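PDB 2OKX: rhamnosidase B from Bacillus sp., which hydrolyses terminal non-reducing alpha-L-rhamnose residues from rhamnosides, as a member of glycoside hydrolase family 78. Local coordinates for residues Thr45-Tyr50 with Val94-Val99; Arg65-Glu70 with Tyr103-Arg108; Val574-Asp579 with Leu615-Ser620. One frame throughout, in Å; residues are numbered along the deposited sequence.

How the contacts relate
Contacts 1 and 3 are buried, whereas contact 2 lies between them and is only partly buried. Contact 1 belongs to the strands of the N-terminal domain and contact 2 to loops between strands of the same domain, and the two touch: Arg49 reaches the carbonyl of Tyr103. Contact 3 sits in the helical glycosidase domain, its centre about 20 Å from that of contact 1, yet Pro619 packs on Arg65 and Trp67 of contact 2. The chemistry changes accordingly. Direct backbone bonds dominate contact 1, waters and apolar packing make contact 2, and contact 3 combines a single backbone bridge with a CH-pi contact of glutamine on tryptophan.

Contact 1 (Thr45-Tyr50 with Val94-Val99); sequences TADSRY and VLHFGV
Leu95 is paired with two residues at once, Ser48 and Arg49, which makes a classic beta bulge. The carbonyl oxygen of Leu95 accepts from both, with Ser48 N at 2.8 Å from Leu95 O and Arg49 N at 3.0 Å from it, while Arg49 O takes the return bond from Leu95 N. Ser48 follows a cis peptide, and Ser48 OG lies anti to the carbonyl carbon (chi1 -45°), where it accepts an almost straight bond from the backbone, Phe97 N to Ser48 OG 3.0 Å at 176°. Ser48 CB meanwhile lies over one face of the Phe97 ring, 3.9 Å from its centroid, in a CH-pi contact displaced toward the rim. Arg49 adds its CG, 4.1 Å from Phe97 CZ, and then turns its NH1 back to bond Ser48 O. Val94 CG1 comes within 3.5 Å of Asp47 O. The same carbonyl receives His96 ND1 from above its plane, at 3.2 Å from Asp47 O, while His96 NE2 is held by Ser18.

The bulge marks a change of sheet. Strand 49-54 pairs antiparallel with strand 87-96, whose other neighbour is strand 22-31; strand 41-47, just before the cis peptide, lies instead between strands 110-117 and 70-77. Val94 packs between the two sheets, touching Ala46 and Leu111.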
loop_
_atom_site.group_PDB
_atom_site.type_symbol
_atom_site.label_atom_id
_atom_site.label_comp_id
_atom_site.label_asym_id
_atom_site.label_seq_id
_atom_site.Cartn_x
_atom_site.Cartn_y
_atom_site.Cartn_z
ATOM N N THR A 45 21.647 -8.226 -2.492
ATOM C CA THR A 45 20.455 -8.166 -1.660
ATOM C C THR A 45 20.868 -7.383 -0.425
ATOM O O THR A 45 22.058 -7.212 -0.163
ATOM C CB THR A 45 19.913 -9.559 -1.265
ATOM O OG1 THR A 45 18.612 -9.402 -0.682
ATOM C CG2 THR A 45 20.824 -10.240 -0.253
ATOM N N ALA A 46 19.895 -6.875 0.317
ATOM C CA ALA A 46 20.202 -6.104 1.506
ATOM C C ALA A 46 19.029 -6.101 2.469
ATOM O O ALA A 46 17.935 -6.553 2.139
ATOM C CB ALA A 46 20.562 -4.679 1.126
ATOM N N ASP A 47 19.280 -5.597 3.668
ATOM C CA ASP A 47 18.271 -5.503 4.712
ATOM C C ASP A 47 18.380 -4.068 5.220
ATOM O O ASP A 47 19.411 -3.708 5.788
ATOM C CB ASP A 47 18.598 -6.489 5.843
ATOM C CG ASP A 47 17.516 -6.540 6.902
ATOM O OD1 ASP A 47 17.007 -5.465 7.269
ATOM O OD2 ASP A 47 17.182 -7.648 7.372
ATOM N N SER A 48 17.332 -3.255 5.070
ATOM C CA SER A 48 16.046 -3.640 4.485
ATOM C C SER A 48 15.916 -3.469 2.967
ATOM O O SER A 48 15.337 -4.322 2.289
ATOM C CB SER A 48 14.931 -2.836 5.156
ATOM O OG SER A 48 15.096 -2.804 6.561
ATOM N N ARG A 49 16.422 -2.353 2.449
ATOM C CA ARG A 49 16.357 -2.057 1.015
ATOM C C ARG A 49 17.653 -1.383 0.551
ATOM O O ARG A 49 18.405 -0.855 1.369
ATOM C CB ARG A 49 15.172 -1.126 0.729
ATOM C CG ARG A 49 13.805 -1.669 1.140
ATOM C CD ARG A 49 13.367 -2.821 0.254
ATOM N NE ARG A 49 11.989 -3.226 0.517
ATOM C CZ ARG A 49 11.630 -4.294 1.226
ATOM N NH1 ARG A 49 12.551 -5.091 1.756
ATOM N NH2 ARG A 49 10.344 -4.567 1.398
ATOM N N TYR A 50 17.907 -1.382 -0.758
ATOM C CA TYR A 50 19.121 -0.766 -1.280
ATOM C C TYR A 50 18.922 0.023 -2.572
ATOM O O TYR A 50 17.927 -0.143 -3.272
ATOM C CB TYR A 50 20.184 -1.833 -1.565
ATOM C CG TYR A 50 19.891 -2.656 -2.808
ATOM C CD1 TYR A 50 19.221 -3.876 -2.727
ATOM C CD2 TYR A 50 20.233 -2.182 -4.075
ATOM C CE1 TYR A 50 18.896 -4.603 -3.876
ATOM C CE2 TYR A 50 19.908 -2.897 -5.230
ATOM C CZ TYR A 50 19.241 -4.103 -5.122
ATOM O OH TYR A 50 18.904 -4.794 -6.264
ATOM N N VAL A 94 22.084 1.639 1.690
ATOM C CA VAL A 94 21.197 0.654 2.283
ATOM C C VAL A 94 20.326 1.323 3.335
ATOM O O VAL A 94 20.827 2.013 4.225
ATOM C CB VAL A 94 21.985 -0.511 2.937
ATOM C CG1 VAL A 94 21.022 -1.470 3.630
ATOM C CG2 VAL A 94 22.792 -1.256 1.880
ATOM N N LEU A 95 19.016 1.143 3.206
ATOM C CA LEU A 95 18.075 1.704 4.165
ATOM C C LEU A 95 17.705 0.572 5.113
ATOM O O LEU A 95 17.210 -0.461 4.669
ATOM C CB LEU A 95 16.795 2.194 3.472
ATOM C CG LEU A 95 16.813 3.329 2.445
ATOM C CD1 LEU A 95 17.449 2.848 1.142
ATOM C CD2 LEU A 95 15.381 3.789 2.193
ATOM N N HIS A 96 17.976 0.734 6.404
ATOM C CA HIS A 96 17.593 -0.304 7.354
ATOM C C HIS A 96 16.512 0.269 8.254
ATOM O O HIS A 96 16.742 1.241 8.964
ATOM C CB HIS A 96 18.767 -0.767 8.215
ATOM C CG HIS A 96 18.405 -1.886 9.136
ATOM N ND1 HIS A 96 18.161 -3.165 8.683
ATOM C CD2 HIS A 96 18.120 -1.894 10.459
ATOM C CE1 HIS A 96 17.734 -3.909 9.687
ATOM N NE2 HIS A 96 17.699 -3.162 10.775
ATOM N N PHE A 97 15.333 -0.339 8.225
ATOM C CA PHE A 97 14.212 0.148 9.017
ATOM C C PHE A 97 14.372 -0.062 10.519
ATOM O O PHE A 97 14.065 0.831 11.307
ATOM C CB PHE A 97 12.907 -0.510 8.548
ATOM C CG PHE A 97 12.601 -0.292 7.087
ATOM C CD1 PHE A 97 12.878 0.928 6.475
ATOM C CD2 PHE A 97 12.003 -1.297 6.333
ATOM C CE1 PHE A 97 12.562 1.147 5.128
ATOM C CE2 PHE A 97 11.682 -1.091 4.989
ATOM C CZ PHE A 97 11.962 0.134 4.387
ATOM N N GLY A 98 14.842 -1.244 10.911
ATOM C CA GLY A 98 15.006 -1.540 12.325
ATOM C C GLY A 98 13.659 -1.701 13.009
ATOM O O GLY A 98 13.571 -1.769 14.237
ATOM N N VAL A 99 12.605 -1.762 12.202
ATOM C CA VAL A 99 11.238 -1.903 12.698
ATOM C C VAL A 99 10.456 -2.733 11.686
ATOM O O VAL A 99 10.579 -2.519 10.479
ATOM C CB VAL A 99 10.557 -0.521 12.839
ATOM C CG1 VAL A 99 9.110 -0.682 13.279
ATOM C CG2 VAL A 99 11.321 0.336 13.833
#

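Contact 2 (Arg65-Glu70 with Tyr103-Arg108); sequences RSWPKE and YYLRGR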
loop_
_atom_site.group_PDB
_atom_site.type_symbol
_atom_site.label_atom_id
_atom_site.label_comp_id
_atom_site.label_asym_id
_atom_site.label_seq_id
_atom_site.Cartn_x
_atom_site.Cartn_y
_atom_site.Cartn_z
ATOM N N ARG A 65 10.245 -7.630 -1.896
ATOM C CA ARG A 65 9.864 -7.995 -0.536
ATOM C C ARG A 65 10.023 -9.496 -0.315
ATOM O O ARG A 65 9.673 -10.304 -1.181
ATOM C CB ARG A 65 8.435 -7.531 -0.229
ATOM C CG ARG A 65 7.327 -8.214 -1.013
ATOM C CD ARG A 65 6.052 -7.372 -0.940
ATOM N NE ARG A 65 6.172 -6.160 -1.754
ATOM C CZ ARG A 65 5.397 -5.087 -1.632
ATOM N NH1 ARG A 65 4.437 -5.060 -0.717
ATOM N NH2 ARG A 65 5.575 -4.041 -2.438
ATOM N N SER A 66 10.564 -9.862 0.844
ATOM C CA SER A 66 10.806 -11.270 1.165
ATOM C C SER A 66 10.517 -11.667 2.606
ATOM O O SER A 66 10.381 -10.821 3.489
ATOM C CB SER A 66 12.281 -11.628 0.933
ATOM O OG SER A 66 12.838 -10.997 -0.199
ATOM N N TRP A 67 10.414 -12.977 2.819
ATOM C CA TRP A 67 10.283 -13.529 4.162
ATOM C C TRP A 67 11.786 -13.712 4.395
ATOM O O TRP A 67 12.484 -14.249 3.530
ATOM C CB TRP A 67 9.626 -14.916 4.166
ATOM C CG TRP A 67 8.171 -14.962 3.821
ATOM C CD1 TRP A 67 7.618 -15.395 2.646
ATOM C CD2 TRP A 67 7.074 -14.614 4.676
ATOM N NE1 TRP A 67 6.247 -15.342 2.721
ATOM C CE2 TRP A 67 5.885 -14.866 3.953
ATOM C CE3 TRP A 67 6.980 -14.113 5.982
ATOM C CZ2 TRP A 67 4.617 -14.637 4.495
ATOM C CZ3 TRP A 67 5.718 -13.885 6.520
ATOM C CH2 TRP A 67 4.552 -14.149 5.775
ATOM N N PRO A 68 12.314 -13.245 5.533
ATOM C CA PRO A 68 13.753 -13.412 5.766
ATOM C C PRO A 68 14.293 -14.826 5.518
ATOM O O PRO A 68 15.453 -14.988 5.138
ATOM C CB PRO A 68 13.911 -12.967 7.214
ATOM C CG PRO A 68 12.904 -11.852 7.304
ATOM C CD PRO A 68 11.694 -12.441 6.600
ATOM N N LYS A 69 13.451 -15.836 5.722
ATOM C CA LYS A 69 13.848 -17.231 5.526
ATOM C C LYS A 69 14.232 -17.493 4.067
ATOM O O LYS A 69 15.009 -18.402 3.768
ATOM C CB LYS A 69 12.705 -18.171 5.927
ATOM C CG LYS A 69 11.531 -18.149 4.955
ATOM C CD LYS A 69 10.410 -19.102 5.356
ATOM C CE LYS A 69 9.593 -18.559 6.511
ATOM N NZ LYS A 69 8.368 -19.377 6.743
ATOM N N GLU A 70 13.671 -16.696 3.163
ATOM C CA GLU A 70 13.963 -16.826 1.741
ATOM C C GLU A 70 14.174 -15.421 1.186
ATOM O O GLU A 70 13.330 -14.881 0.462
ATOM C CB GLU A 70 12.813 -17.537 1.023
ATOM C CG GLU A 70 12.499 -18.912 1.608
ATOM C CD GLU A 70 11.508 -19.710 0.781
ATOM O OE1 GLU A 70 10.415 -19.189 0.478
ATOM O OE2 GLU A 70 11.822 -20.870 0.439
ATOM N N TYR A 103 5.497 -5.243 4.928
ATOM C CA TYR A 103 6.234 -5.802 3.795
ATOM C C TYR A 103 7.711 -6.017 4.112
ATOM O O TYR A 103 8.555 -6.108 3.216
ATOM C CB TYR A 103 6.066 -4.945 2.520
ATOM C CG TYR A 103 6.281 -3.442 2.641
ATOM C CD1 TYR A 103 7.525 -2.909 2.997
ATOM C CD2 TYR A 103 5.254 -2.549 2.315
ATOM C CE1 TYR A 103 7.739 -1.527 3.019
ATOM C CE2 TYR A 103 5.459 -1.169 2.331
ATOM C CZ TYR A 103 6.705 -0.664 2.682
ATOM O OH TYR A 103 6.913 0.699 2.680
ATOM N N TYR A 104 8.003 -6.124 5.404
ATOM C CA TYR A 104 9.361 -6.333 5.881
ATOM C C TYR A 104 9.352 -6.844 7.317
ATOM O O TYR A 104 8.657 -6.299 8.171
ATOM C CB TYR A 104 10.155 -5.021 5.812
ATOM C CG TYR A 104 11.467 -5.068 6.569
ATOM C CD1 TYR A 104 11.573 -4.537 7.856
ATOM C CD2 TYR A 104 12.588 -5.688 6.019
ATOM C CE1 TYR A 104 12.767 -4.629 8.585
ATOM C CE2 TYR A 104 13.786 -5.786 6.733
ATOM C CZ TYR A 104 13.866 -5.256 8.015
ATOM O OH TYR A 104 15.042 -5.364 8.719
ATOM N N LEU A 105 10.111 -7.906 7.572
ATOM C CA LEU A 105 10.209 -8.462 8.919
ATOM C C LEU A 105 11.594 -8.105 9.444
ATOM O O LEU A 105 12.606 -8.423 8.816
ATOM C CB LEU A 105 10.012 -9.982 8.905
ATOM C CG LEU A 105 8.572 -10.471 8.688
ATOM C CD1 LEU A 105 8.165 -10.293 7.224
ATOM C CD2 LEU A 105 8.474 -11.936 9.078
ATOM N N ARG A 106 11.633 -7.431 10.588
ATOM C CA ARG A 106 12.897 -7.003 11.175
ATOM C C ARG A 106 13.962 -8.093 11.228
ATOM O O ARG A 106 13.723 -9.198 11.724
ATOM C CB ARG A 106 12.681 -6.458 12.589
ATOM C CG ARG A 106 13.887 -5.690 13.113
ATOM C CD ARG A 106 13.804 -5.381 14.595
ATOM N NE ARG A 106 14.915 -4.526 15.005
ATOM C CZ ARG A 106 15.140 -4.127 16.252
ATOM N NH1 ARG A 106 14.329 -4.507 17.231
ATOM N NH2 ARG A 106 16.170 -3.333 16.517
ATOM N N GLY A 107 15.132 -7.769 10.690
ATOM C CA GLY A 107 16.260 -8.680 10.702
ATOM C C GLY A 107 17.392 -7.885 11.328
ATOM O O GLY A 107 17.405 -7.655 12.534
ATOM N N ARG A 108 18.330 -7.440 10.503
ATOM C CA ARG A 108 19.448 -6.637 10.973
ATOM C C ARG A 108 20.060 -5.952 9.758
ATOM O O ARG A 108 19.944 -6.452 8.638
ATOM C CB ARG A 108 20.493 -7.512 11.680
ATOM C CG ARG A 108 21.139 -8.574 10.809
ATOM C CD ARG A 108 22.156 -9.403 11.598
ATOM N NE ARG A 108 23.257 -8.590 12.115
ATOM C CZ ARG A 108 24.266 -9.068 12.843
ATOM N NH1 ARG A 108 25.222 -8.257 13.271
ATOM N NH2 ARG A 108 24.318 -10.359 13.148
HETATM O O HOH W 1 11.057 -7.417 2.710
HETATM O O HOH W 2 11.635 -8.896 5.083
#
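Leu105 lies against Pro68 and Trp67, and its side chain, followed outward, accounts for most of the apolar contact. CB meets the pyrrolidine ring first, at 3.8 Å from Pro68 CD, and the two side chains cross at about a right angle. CG stands anti to the carbonyl carbon (chi1 -74°); beyond it the two methyls reach the indole. There CD2 comes to the edge of the ring system, near its plane, 4.1 Å from Trp67 CE3. CD1 straddles the two neighbours at slightly longer range, close to both Pro68 CD and Trp67 CE3. The indole is anchored from its polar side by a bond from NE1 to Leu603 O.

Pro68 is the second residue of a type I turn from Trp67 to Glu70, closed by a bond of 2.7 Å from Glu70 N to Trp67 O. An alanine here would probably leave Leu105 CB facing a gap where CG and CD of the ring had been, and would free the turn from the ring's restraint on phi.

At the other end, Arg65 NH1 passes 3.6 Å from Tyr103 CB. The guanidinium of Arg65 is committed elsewhere, in salt bridges to Asp563 and Glu562 and a bond to Gln573 O.

The two backbones are joined through water. One water accepts from Ser66 N and donates to Tyr103 O, 2.9 Å away; a second donates to Ser66 O at 2.8 Å and accepts from Leu105 N. Ser66 thus satisfies both of its backbone polar groups through solvent. The contact combines aliphatic packing with bridging water, while the charge of Arg65 is probably balanced by Asp563 and Glu562, in the helical domain.

Contact 3 (Val574-Asp579 with Leu615-Ser620); sequences VFWVGD and LDQVPS
The indole of Trp576 carries Gln617 on one face: Gln617 CG sits 3.6 Å from the centroid of the six-membered ring and only 2° off its normal, a CH-pi contact over the face. Asp616 runs alongside the same ring, its CG 3.7 Å from the rim atom Trp576 CZ3, and the pyrrole NE1 is bonded to Glu572. The second aromatic, Phe575, lies side by side with Val618, whose CG2 is 3.6 Å from Phe575 CE2, while Val618 O approaches the ring obliquely.

Gln617 reaches its place with a strained first torsion (chi1 28°, away from any staggered position). Its amide is gripped at both ends. NE2 donates in the amide plane to Asp616 OD2 at 3.0 Å, whose other oxygen, OD1, is bonded to Ser624, and NE2 donates also to Trp622 O; OE1 accepts from Ser620 OG at 2.7 Å. These bonds probably hold the amide in one orientation, with the CB-CG part of the side chain lying over the indole.

The backbones are bridged once, at Trp576 and Gln617. Val577 N donates to Asp616 O at 2.9 Å, and Val618 N donates to Phe575 O at 3.2 Å. A water extends the join, accepting from Phe575 N and donating to Val618 O.

A glycerol beside Trp576, probably from the crystallisation liquor, is consistent with a pocket here. The bridge ties the start of helix 577-590 to the loop between helices 595-603 and 627-644, within the alpha-barrel domain. Helix 595-603 packs on Phe575 and Val618 through Cys600 and Leu603, and helix 627-644 presents Trp633 to Val577 and Trp629 to Asp616.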
loop_
_atom_site.group_PDB
_atom_site.type_symbol
_atom_site.label_atom_id
_atom_site.label_comp_id
_atom_site.label_asym_id
_atom_site.label_seq_id
_atom_site.Cartn_x
_atom_site.Cartn_y
_atom_site.Cartn_z
ATOM N N VAL A 574 1.063 -2.432 0.143
ATOM C CA VAL A 574 1.103 -3.788 0.690
ATOM C C VAL A 574 0.462 -4.841 -0.211
ATOM O O VAL A 574 -0.578 -4.598 -0.825
ATOM C CB VAL A 574 0.382 -3.835 2.064
ATOM C CG1 VAL A 574 0.258 -5.277 2.556
ATOM C CG2 VAL A 574 1.151 -3.002 3.081
ATOM N N PHE A 575 1.085 -6.014 -0.285
ATOM C CA PHE A 575 0.522 -7.092 -1.074
ATOM C C PHE A 575 -0.581 -7.764 -0.262
ATOM O O PHE A 575 -0.317 -8.649 0.560
ATOM C CB PHE A 575 1.597 -8.118 -1.461
ATOM C CG PHE A 575 1.043 -9.434 -1.960
ATOM C CD1 PHE A 575 -0.170 -9.490 -2.647
ATOM C CD2 PHE A 575 1.735 -10.620 -1.735
ATOM C CE1 PHE A 575 -0.683 -10.710 -3.099
ATOM C CE2 PHE A 575 1.235 -11.844 -2.181
ATOM C CZ PHE A 575 0.022 -11.889 -2.863
ATOM N N TRP A 576 -1.813 -7.315 -0.475
ATOM C CA TRP A 576 -2.958 -7.899 0.199
ATOM C C TRP A 576 -3.464 -9.004 -0.718
ATOM O O TRP A 576 -3.724 -8.778 -1.901
ATOM C CB TRP A 576 -4.046 -6.854 0.431
ATOM C CG TRP A 576 -3.818 -6.001 1.648
ATOM C CD1 TRP A 576 -3.133 -4.818 1.717
ATOM C CD2 TRP A 576 -4.341 -6.238 2.959
ATOM N NE1 TRP A 576 -3.211 -4.298 2.992
ATOM C CE2 TRP A 576 -3.949 -5.150 3.771
ATOM C CE3 TRP A 576 -5.113 -7.262 3.527
ATOM C CZ2 TRP A 576 -4.306 -5.056 5.122
ATOM C CZ3 TRP A 576 -5.468 -7.169 4.872
ATOM C CH2 TRP A 576 -5.065 -6.071 5.652
ATOM N N VAL A 577 -3.588 -10.202 -0.161
ATOM C CA VAL A 577 -4.008 -11.372 -0.918
ATOM C C VAL A 577 -5.376 -11.259 -1.577
ATOM O O VAL A 577 -5.520 -11.551 -2.765
ATOM C CB VAL A 577 -3.971 -12.617 -0.016
ATOM C CG1 VAL A 577 -4.357 -13.862 -0.809
ATOM C CG2 VAL A 577 -2.572 -12.766 0.575
ATOM N N GLY A 578 -6.377 -10.836 -0.815
ATOM C CA GLY A 578 -7.710 -10.717 -1.378
ATOM C C GLY A 578 -7.765 -9.821 -2.600
ATOM O O GLY A 578 -8.359 -10.179 -3.619
ATOM N N ASP A 579 -7.145 -8.649 -2.503
ATOM C CA ASP A 579 -7.140 -7.696 -3.606
ATOM C C ASP A 579 -6.520 -8.292 -4.871
ATOM O O ASP A 579 -7.023 -8.087 -5.979
ATOM C CB ASP A 579 -6.339 -6.437 -3.239
ATOM C CG ASP A 579 -6.822 -5.770 -1.962
ATOM O OD1 ASP A 579 -6.887 -4.519 -1.939
ATOM O OD2 ASP A 579 -7.115 -6.481 -0.980
ATOM N N LEU A 615 -1.812 -15.782 6.179
ATOM C CA LEU A 615 -1.959 -14.339 6.382
ATOM C C LEU A 615 -2.668 -13.638 5.229
ATOM O O LEU A 615 -2.530 -14.037 4.074
ATOM C CB LEU A 615 -0.587 -13.697 6.612
ATOM C CG LEU A 615 -0.151 -13.534 8.073
ATOM C CD1 LEU A 615 -0.353 -14.837 8.826
ATOM C CD2 LEU A 615 1.304 -13.088 8.132
ATOM N N ASP A 616 -3.420 -12.588 5.558
ATOM C CA ASP A 616 -4.171 -11.831 4.562
ATOM C C ASP A 616 -3.318 -10.853 3.747
ATOM O O ASP A 616 -3.782 -10.299 2.750
ATOM C CB ASP A 616 -5.360 -11.121 5.231
ATOM C CG ASP A 616 -4.982 -10.412 6.523
ATOM O OD1 ASP A 616 -5.869 -10.268 7.394
ATOM O OD2 ASP A 616 -3.814 -9.990 6.664
ATOM N N GLN A 617 -2.078 -10.640 4.182
ATOM C CA GLN A 617 -1.115 -9.798 3.470
ATOM C C GLN A 617 0.271 -10.353 3.801
ATOM O O GLN A 617 0.536 -10.724 4.945
ATOM C CB GLN A 617 -1.246 -8.304 3.845
ATOM C CG GLN A 617 -1.788 -7.987 5.230
ATOM C CD GLN A 617 -0.749 -8.140 6.320
ATOM O OE1 GLN A 617 0.272 -7.448 6.326
ATOM N NE2 GLN A 617 -1.006 -9.048 7.254
ATOM N N VAL A 618 1.136 -10.444 2.791
ATOM C CA VAL A 618 2.476 -11.007 2.964
ATOM C C VAL A 618 3.517 -10.372 2.033
ATOM O O VAL A 618 3.160 -9.714 1.054
ATOM C CB VAL A 618 2.465 -12.528 2.661
ATOM C CG1 VAL A 618 1.460 -13.243 3.552
ATOM C CG2 VAL A 618 2.117 -12.759 1.185
ATOM N N PRO A 619 4.818 -10.511 2.359
ATOM C CA PRO A 619 5.353 -11.165 3.562
ATOM C C PRO A 619 5.252 -10.074 4.620
ATOM O O PRO A 619 5.793 -8.981 4.436
ATOM C CB PRO A 619 6.791 -11.489 3.169
ATOM C CG PRO A 619 7.148 -10.342 2.270
ATOM C CD PRO A 619 5.904 -10.171 1.421
ATOM N N SER A 620 4.551 -10.357 5.716
ATOM C CA SER A 620 4.326 -9.332 6.730
ATOM C C SER A 620 4.516 -9.730 8.187
ATOM O O SER A 620 4.440 -10.908 8.546
ATOM C CB SER A 620 2.911 -8.775 6.554
ATOM O OG SER A 620 2.558 -7.894 7.603
HETATM O O HOH W 3 3.454 -6.828 1.522
#